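Side-chain contacts in 6-phospho-beta-glucosidase (Thermotoga maritima, PDB 1UP7), which hydrolyses cellobiose 6'-phosphate to glucose 6-phosphate and glucose, using NAD and a manganese ion: residues Y14-V19 with K45-F50; V138-P143 with T298-L303. All blocks are in the same frame, centred on the assembly; numbering follows the deposited sequence.

Contact 1 of 2, residues Y14-V19 with K45-F50; sequences YTPELV and KIVVDF. With NAD (nicotinamide-adenine-dinucleotide), chain I.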
loop_
_atom_site.group_PDB
_atom_site.type_symbol
_atom_site.label_atom_id
_atom_site.label_comp_id
_atom_site.label_asym_id
_atom_site.label_seq_id
_atom_site.Cartn_x
_atom_site.Cartn_y
_atom_site.Cartn_z
ATOM N N TYR A 14 -3.156 -40.891 12.431
ATOM C CA TYR A 14 -3.714 -40.559 11.111
ATOM C C TYR A 14 -2.869 -41.064 9.930
ATOM O O TYR A 14 -3.332 -40.996 8.764
ATOM C CB TYR A 14 -3.903 -39.040 10.914
ATOM C CG TYR A 14 -4.830 -38.328 11.854
ATOM C CD1 TYR A 14 -6.224 -38.448 11.749
ATOM C CD2 TYR A 14 -4.314 -37.482 12.838
ATOM C CE1 TYR A 14 -7.069 -37.745 12.637
ATOM C CE2 TYR A 14 -5.137 -36.791 13.714
ATOM C CZ TYR A 14 -6.506 -36.918 13.606
ATOM O OH TYR A 14 -7.278 -36.187 14.488
ATOM N N THR A 15 -1.647 -41.533 10.223
ATOM C CA THR A 15 -0.713 -41.976 9.176
ATOM C C THR A 15 -1.355 -42.934 8.129
ATOM O O THR A 15 -1.171 -42.729 6.939
ATOM C CB THR A 15 0.558 -42.567 9.824
ATOM O OG1 THR A 15 1.373 -41.495 10.313
ATOM C CG2 THR A 15 1.433 -43.279 8.803
ATOM N N PRO A 16 -2.128 -43.939 8.563
ATOM C CA PRO A 16 -2.770 -44.861 7.623
ATOM C C PRO A 16 -3.641 -44.121 6.616
ATOM O O PRO A 16 -3.622 -44.462 5.438
ATOM C CB PRO A 16 -3.648 -45.744 8.529
ATOM C CG PRO A 16 -2.976 -45.696 9.859
ATOM C CD PRO A 16 -2.504 -44.272 9.959
ATOM N N GLU A 17 -4.374 -43.106 7.067
ATOM C CA GLU A 17 -5.179 -42.285 6.155
ATOM C C GLU A 17 -4.315 -41.469 5.205
ATOM O O GLU A 17 -4.615 -41.388 4.013
ATOM C CB GLU A 17 -6.172 -41.389 6.937
ATOM C CG GLU A 17 -7.498 -41.103 6.239
ATOM C CD GLU A 17 -8.451 -42.306 6.136
ATOM O OE1 GLU A 17 -8.773 -42.976 7.165
ATOM O OE2 GLU A 17 -8.923 -42.570 5.002
ATOM N N LEU A 18 -3.237 -40.873 5.700
ATOM C CA LEU A 18 -2.303 -40.207 4.795
ATOM C C LEU A 18 -1.803 -41.139 3.696
ATOM O O LEU A 18 -1.790 -40.781 2.518
ATOM C CB LEU A 18 -1.123 -39.634 5.546
ATOM C CG LEU A 18 -0.055 -38.981 4.677
ATOM C CD1 LEU A 18 -0.526 -37.627 4.163
ATOM C CD2 LEU A 18 1.198 -38.861 5.550
ATOM N N VAL A 19 -1.425 -42.341 4.098
ATOM C CA VAL A 19 -0.912 -43.343 3.187
ATOM C C VAL A 19 -1.960 -43.751 2.124
ATOM O O VAL A 19 -1.642 -43.892 0.928
ATOM C CB VAL A 19 -0.380 -44.535 4.007
ATOM C CG1 VAL A 19 -0.187 -45.734 3.158
ATOM C CG2 VAL A 19 0.930 -44.119 4.671
ATOM N N LYS A 45 6.687 -47.920 14.704
ATOM C CA LYS A 45 6.891 -49.229 14.098
ATOM C C LYS A 45 5.569 -49.996 13.932
ATOM O O LYS A 45 5.341 -50.635 12.905
ATOM C CB LYS A 45 7.896 -50.037 14.918
ATOM C CG LYS A 45 7.930 -51.535 14.632
ATOM C CD LYS A 45 8.798 -51.836 13.407
ATOM C CE LYS A 45 9.094 -53.345 13.304
ATOM N NZ LYS A 45 9.340 -53.742 11.880
ATOM N N ILE A 46 4.700 -49.924 14.940
ATOM C CA ILE A 46 3.372 -50.533 14.850
ATOM C C ILE A 46 2.580 -49.907 13.700
ATOM O O ILE A 46 2.013 -50.624 12.880
ATOM C CB ILE A 46 2.579 -50.409 16.186
ATOM C CG1 ILE A 46 3.122 -51.376 17.243
ATOM C CG2 ILE A 46 1.075 -50.654 15.979
ATOM C CD1 ILE A 46 3.048 -50.774 18.674
ATOM N N VAL A 47 2.572 -48.584 13.629
ATOM C CA VAL A 47 1.838 -47.890 12.590
ATOM C C VAL A 47 2.396 -48.178 11.192
ATOM O O VAL A 47 1.623 -48.456 10.276
ATOM C CB VAL A 47 1.764 -46.373 12.879
ATOM C CG1 VAL A 47 1.001 -45.667 11.775
ATOM C CG2 VAL A 47 1.127 -46.126 14.236
ATOM N N VAL A 48 3.723 -48.138 11.045
ATOM C CA VAL A 48 4.377 -48.388 9.756
ATOM C C VAL A 48 4.242 -49.853 9.285
ATOM O O VAL A 48 4.128 -50.117 8.074
ATOM C CB VAL A 48 5.826 -47.881 9.728
ATOM C CG1 VAL A 48 6.569 -48.369 8.477
ATOM C CG2 VAL A 48 5.826 -46.351 9.790
ATOM N N ASP A 49 4.207 -50.801 10.221
ATOM C CA ASP A 49 3.971 -52.190 9.841
ATOM C C ASP A 49 2.570 -52.339 9.263
ATOM O O ASP A 49 2.366 -53.072 8.305
ATOM C CB ASP A 49 4.091 -53.162 11.012
ATOM C CG ASP A 49 5.520 -53.487 11.362
ATOM O OD1 ASP A 49 6.431 -53.131 10.587
ATOM O OD2 ASP A 49 5.832 -54.081 12.417
ATOM N N PHE A 50 1.599 -51.657 9.872
ATOM C CA PHE A 50 0.247 -51.607 9.332
ATOM C C PHE A 50 0.244 -50.920 7.949
ATOM O O PHE A 50 -0.356 -51.440 7.007
ATOM C CB PHE A 50 -0.714 -50.945 10.338
ATOM C CG PHE A 50 -2.132 -50.736 9.834
ATOM C CD1 PHE A 50 -2.814 -51.723 9.132
ATOM C CD2 PHE A 50 -2.804 -49.554 10.118
ATOM C CE1 PHE A 50 -4.139 -51.523 8.692
ATOM C CE2 PHE A 50 -4.125 -49.357 9.694
ATOM C CZ PHE A 50 -4.784 -50.341 8.968
HETATM P PA NAD I . 0.177 -37.171 17.884
HETATM O O1A NAD I . 0.262 -36.923 19.336
HETATM O O2A NAD I . -0.220 -38.606 17.474
HETATM O O5B NAD I . 1.653 -36.806 17.325
HETATM C C5B NAD I . 2.088 -37.342 16.102
HETATM C C4B NAD I . 3.475 -37.952 16.257
HETATM O O4B NAD I . 4.458 -36.929 16.401
HETATM C C3B NAD I . 3.645 -38.880 17.453
HETATM O O3B NAD I . 3.944 -40.177 16.959
HETATM C C2B NAD I . 4.825 -38.299 18.234
HETATM O O2B NAD I . 5.681 -39.302 18.740
HETATM C C1B NAD I . 5.532 -37.519 17.139
HETATM N N9A NAD I . 6.417 -36.454 17.602
HETATM C C8A NAD I . 6.305 -35.620 18.698
HETATM N N7A NAD I . 7.364 -34.782 18.655
HETATM C C5A NAD I . 8.103 -35.018 17.556
HETATM C C6A NAD I . 9.275 -34.472 17.046
HETATM N N6A NAD I . 9.907 -33.477 17.658
HETATM N N1A NAD I . 9.803 -34.985 15.867
HETATM C C2A NAD I . 9.180 -36.038 15.218
HETATM N N3A NAD I . 8.039 -36.588 15.750
HETATM C C4A NAD I . 7.521 -36.085 16.893
HETATM O O3 NAD I . -0.886 -36.102 17.321
HETATM P PN NAD I . -1.731 -36.145 15.961
HETATM O O1N NAD I . -3.139 -36.122 16.431
HETATM O O2N NAD I . -1.292 -37.162 15.030
HETATM O O5D NAD I . -1.368 -34.767 15.235
HETATM C C5D NAD I . -0.054 -34.270 15.062
HETATM C C4D NAD I . -0.153 -32.768 14.749
HETATM O O4D NAD I . -0.883 -32.499 13.553
HETATM C C3D NAD I . -0.876 -32.001 15.847
HETATM O O3D NAD I . -0.166 -30.809 16.000
HETATM C C2D NAD I . -2.270 -31.739 15.287
HETATM O O2D NAD I . -2.904 -30.569 15.776
HETATM C C1D NAD I . -2.067 -31.731 13.789
HETATM N N1N NAD I . -3.119 -32.510 13.131
HETATM C C2N NAD I . -2.668 -33.488 12.273
HETATM C C3N NAD I . -3.541 -34.296 11.585
HETATM C C7N NAD I . -2.975 -35.362 10.676
HETATM O O7N NAD I . -3.480 -35.605 9.377
HETATM N N7N NAD I . -1.943 -36.090 11.130
HETATM C C4N NAD I . -4.907 -34.088 11.789
HETATM C C5N NAD I . -5.389 -33.088 12.656
HETATM C C6N NAD I . -4.466 -32.291 13.333
#
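In the NAD-binding Rossmann domain, the first two helices on one side of the parallel sheet meet where Thr15 and Pro16 pack against Val47 and Phe50. CG1 of Val47, anti to its backbone N (chi1 180°), reaches across to CB of Thr15 at 3.7 Å and lies almost as near its methyl CG2. Thr15 turns its hydroxyl the other way: OG1 bonds to the carbonyl of Gly10 in the glycine-rich turn after strand 4-8, and its carbon atoms are left to the apolar side. The side chains of Pro16 and Phe50 run across each other at about a right angle, with CB of Pro16 3.8 Å from CE2 of Phe50. Strands 4-8, 33-37 and 60-63 with helices 15-25 and 41-55 between them make the βαβαβ half of the Rossmann fold, and the two short segments run roughly parallel, at -30° with axes 10.1 Å apart. Tyr278 of helix 263-278 touches Pro16, Val47 and Phe50, bringing the C-terminal part of the chain onto this pair. At the start of its segment, Tyr14 points away from Val47 and offers one ring face to the nicotinamide, whose C4N sits 3.3 Å above the ring plane, toward the rim.

Contact 2 of 2, residues V138-P143 with T298-L303; sequences VNFTNP and TAAAHL. With NAD (nicotinamide-adenine-dinucleotide), chain I.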
loop_
_atom_site.group_PDB
_atom_site.type_symbol
_atom_site.label_atom_id
_atom_site.label_comp_id
_atom_site.label_asym_id
_atom_site.label_seq_id
_atom_site.Cartn_x
_atom_site.Cartn_y
_atom_site.Cartn_z
ATOM N N VAL A 138 4.981 -29.551 3.656
ATOM C CA VAL A 138 3.535 -29.491 3.861
ATOM C C VAL A 138 3.208 -29.679 5.350
ATOM O O VAL A 138 3.484 -30.739 5.936
ATOM C CB VAL A 138 2.811 -30.509 2.980
ATOM C CG1 VAL A 138 1.298 -30.380 3.147
ATOM C CG2 VAL A 138 3.217 -30.288 1.502
ATOM N N ASN A 139 2.648 -28.644 5.965
ATOM C CA ASN A 139 2.497 -28.628 7.413
ATOM C C ASN A 139 1.094 -28.870 7.941
ATOM O O ASN A 139 0.162 -28.134 7.588
ATOM C CB ASN A 139 3.021 -27.319 7.992
ATOM C CG ASN A 139 3.029 -27.330 9.505
ATOM O OD1 ASN A 139 3.929 -27.917 10.120
ATOM N ND2 ASN A 139 2.016 -26.712 10.123
ATOM N N PHE A 140 0.959 -29.901 8.784
ATOM C CA PHE A 140 -0.250 -30.129 9.598
ATOM C C PHE A 140 -0.081 -29.683 11.038
ATOM O O PHE A 140 -1.055 -29.384 11.701
ATOM C CB PHE A 140 -0.609 -31.608 9.709
ATOM C CG PHE A 140 -0.816 -32.311 8.398
ATOM C CD1 PHE A 140 -0.902 -31.620 7.202
ATOM C CD2 PHE A 140 -0.889 -33.705 8.371
ATOM C CE1 PHE A 140 -1.085 -32.285 5.998
ATOM C CE2 PHE A 140 -1.077 -34.396 7.153
ATOM C CZ PHE A 140 -1.173 -33.674 5.967
ATOM N N THR A 141 1.140 -29.707 11.554
ATOM C CA THR A 141 1.415 -29.419 12.957
ATOM C C THR A 141 0.755 -28.131 13.408
ATOM O O THR A 141 0.943 -27.079 12.794
ATOM C CB THR A 141 2.925 -29.311 13.171
ATOM O OG1 THR A 141 3.499 -30.605 12.973
ATOM C CG2 THR A 141 3.271 -28.929 14.662
ATOM N N ASN A 142 -0.033 -28.216 14.479
ATOM C CA ASN A 142 -0.727 -27.037 14.966
ATOM C C ASN A 142 0.075 -26.242 15.975
ATOM O O ASN A 142 0.912 -26.812 16.655
ATOM C CB ASN A 142 -2.132 -27.375 15.430
ATOM C CG ASN A 142 -3.138 -27.312 14.279
ATOM O OD1 ASN A 142 -3.134 -26.348 13.462
ATOM N ND2 ASN A 142 -3.976 -28.339 14.184
ATOM N N PRO A 143 -0.138 -24.921 16.037
ATOM C CA PRO A 143 -1.105 -24.222 15.183
ATOM C C PRO A 143 -0.507 -23.929 13.818
ATOM O O PRO A 143 0.509 -23.241 13.683
ATOM C CB PRO A 143 -1.393 -22.928 15.958
ATOM C CG PRO A 143 -0.188 -22.652 16.713
ATOM C CD PRO A 143 0.554 -23.979 16.946
ATOM N N THR A 298 -6.470 -36.465 2.313
ATOM C CA THR A 298 -6.796 -36.053 0.967
ATOM C C THR A 298 -6.217 -34.671 0.706
ATOM O O THR A 298 -5.690 -34.429 -0.386
ATOM C CB THR A 298 -8.318 -36.035 0.730
ATOM O OG1 THR A 298 -8.846 -37.329 1.018
ATOM C CG2 THR A 298 -8.633 -35.900 -0.780
ATOM N N ALA A 299 -6.307 -33.757 1.674
ATOM C CA ALA A 299 -5.898 -32.391 1.366
ATOM C C ALA A 299 -4.399 -32.395 1.035
ATOM O O ALA A 299 -3.970 -31.745 0.092
ATOM C CB ALA A 299 -6.235 -31.416 2.498
ATOM N N ALA A 300 -3.626 -33.170 1.789
ATOM C CA ALA A 300 -2.197 -33.214 1.577
ATOM C C ALA A 300 -1.796 -33.938 0.287
ATOM O O ALA A 300 -0.912 -33.468 -0.440
ATOM C CB ALA A 300 -1.495 -33.821 2.778
ATOM N N ALA A 301 -2.443 -35.070 0.025
ATOM C CA ALA A 301 -2.145 -35.882 -1.144
ATOM C C ALA A 301 -2.541 -35.153 -2.429
ATOM O O ALA A 301 -1.779 -35.156 -3.409
ATOM C CB ALA A 301 -2.855 -37.245 -1.053
ATOM N N HIS A 302 -3.730 -34.555 -2.412
ATOM C CA HIS A 302 -4.232 -33.774 -3.529
ATOM C C HIS A 302 -3.315 -32.571 -3.805
ATOM O O HIS A 302 -2.988 -32.297 -4.966
ATOM C CB HIS A 302 -5.688 -33.353 -3.259
ATOM C CG HIS A 302 -6.693 -34.404 -3.630
ATOM N ND1 HIS A 302 -7.942 -34.100 -4.142
ATOM C CD2 HIS A 302 -6.624 -35.761 -3.591
ATOM C CE1 HIS A 302 -8.600 -35.220 -4.389
ATOM N NE2 HIS A 302 -7.823 -36.240 -4.063
ATOM N N LEU A 303 -2.873 -31.898 -2.737
ATOM C CA LEU A 303 -1.901 -30.806 -2.835
ATOM C C LEU A 303 -0.600 -31.260 -3.510
ATOM O O LEU A 303 -0.128 -30.630 -4.460
ATOM C CB LEU A 303 -1.608 -30.172 -1.469
ATOM C CG LEU A 303 -0.574 -29.035 -1.554
ATOM C CD1 LEU A 303 -1.059 -27.875 -2.481
ATOM C CD2 LEU A 303 -0.118 -28.498 -0.169
HETATM P PA NAD I . 0.177 -37.171 17.884
HETATM O O1A NAD I . 0.262 -36.923 19.336
HETATM O O2A NAD I . -0.220 -38.606 17.474
HETATM O O5B NAD I . 1.653 -36.806 17.325
HETATM C C5B NAD I . 2.088 -37.342 16.102
HETATM C C4B NAD I . 3.475 -37.952 16.257
HETATM O O4B NAD I . 4.458 -36.929 16.401
HETATM C C3B NAD I . 3.645 -38.880 17.453
HETATM O O3B NAD I . 3.944 -40.177 16.959
HETATM C C2B NAD I . 4.825 -38.299 18.234
HETATM O O2B NAD I . 5.681 -39.302 18.740
HETATM C C1B NAD I . 5.532 -37.519 17.139
HETATM N N9A NAD I . 6.417 -36.454 17.602
HETATM C C8A NAD I . 6.305 -35.620 18.698
HETATM N N7A NAD I . 7.364 -34.782 18.655
HETATM C C5A NAD I . 8.103 -35.018 17.556
HETATM C C6A NAD I . 9.275 -34.472 17.046
HETATM N N6A NAD I . 9.907 -33.477 17.658
HETATM N N1A NAD I . 9.803 -34.985 15.867
HETATM C C2A NAD I . 9.180 -36.038 15.218
HETATM N N3A NAD I . 8.039 -36.588 15.750
HETATM C C4A NAD I . 7.521 -36.085 16.893
HETATM O O3 NAD I . -0.886 -36.102 17.321
HETATM P PN NAD I . -1.731 -36.145 15.961
HETATM O O1N NAD I . -3.139 -36.122 16.431
HETATM O O2N NAD I . -1.292 -37.162 15.030
HETATM O O5D NAD I . -1.368 -34.767 15.235
HETATM C C5D NAD I . -0.054 -34.270 15.062
HETATM C C4D NAD I . -0.153 -32.768 14.749
HETATM O O4D NAD I . -0.883 -32.499 13.553
HETATM C C3D NAD I . -0.876 -32.001 15.847
HETATM O O3D NAD I . -0.166 -30.809 16.000
HETATM C C2D NAD I . -2.270 -31.739 15.287
HETATM O O2D NAD I . -2.904 -30.569 15.776
HETATM C C1D NAD I . -2.067 -31.731 13.789
HETATM N N1N NAD I . -3.119 -32.510 13.131
HETATM C C2N NAD I . -2.668 -33.488 12.273
HETATM C C3N NAD I . -3.541 -34.296 11.585
HETATM C C7N NAD I . -2.975 -35.362 10.676
HETATM O O7N NAD I . -3.480 -35.605 9.377
HETATM N N7N NAD I . -1.943 -36.090 11.130
HETATM C C4N NAD I . -4.907 -34.088 11.789
HETATM C C5N NAD I . -5.389 -33.088 12.656
HETATM C C6N NAD I . -4.466 -32.291 13.333
#
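Where strand 136-139 of the Rossmann sheet runs out into the nicotinamide end of the NAD site, Val138 and Phe140 meet Ala300 and Leu303 of helix 296-308. Ala300 points its methyl at the rim of the Phe140 ring, near the ring plane, and its CB comes to 3.2 Å from CZ of Phe140, shorter than carbon atoms normally pack and doubtful at this resolution. Phe140 is aimed there with CG beside its backbone N (chi1 -57°). At another part of the ring, CD2 of Phe140 lies 3.4 Å from O7N of the NAD carboxamide, so the same ring touches both helix and cofactor. Tyr296 also meets this ring edge-to-face. Two residues earlier, on the strand itself, CG1 of Val138 lies 4.1 Å from CD2 of Leu303, the side chains lying alongside and pointing opposite ways. In this fold the ligands gather at the C-terminal ends of the parallel strands, and the turn after Phe140 does that work here. The backbone N of Asn142 gives a nearly straight bond (173°) to O3D of the nicotinamide ribose, while its ND2 reaches O2D at 2.9 Å and also bonds O3 of glucose 6-phosphate. ND2 of Asn139 donates to O of Thr141 at 2.9 Å, meeting a lone pair in the carbonyl plane, and a cis peptide bond leads into Pro143.

In the fold
Both contacts are buried and apolar across their segments, with no hydrogen bond from one side to the other, yet they join different things. Contact 1 is helix against helix within the Rossmann part of the chain, about 19 Å from the chain centre; contact 2, about 7 Å from it, sets a strand end of that part against a helix of the C-terminal family region. Their centres lie 16 Å apart, and CD1 of Leu18 touches CB of Ala300 at 4.2 Å, making helix 15-25 a neighbour of helix 296-308. Both meet the carboxamide of NAD, but of the two, contact 2 alone gives hydrogen bonds to the cofactor.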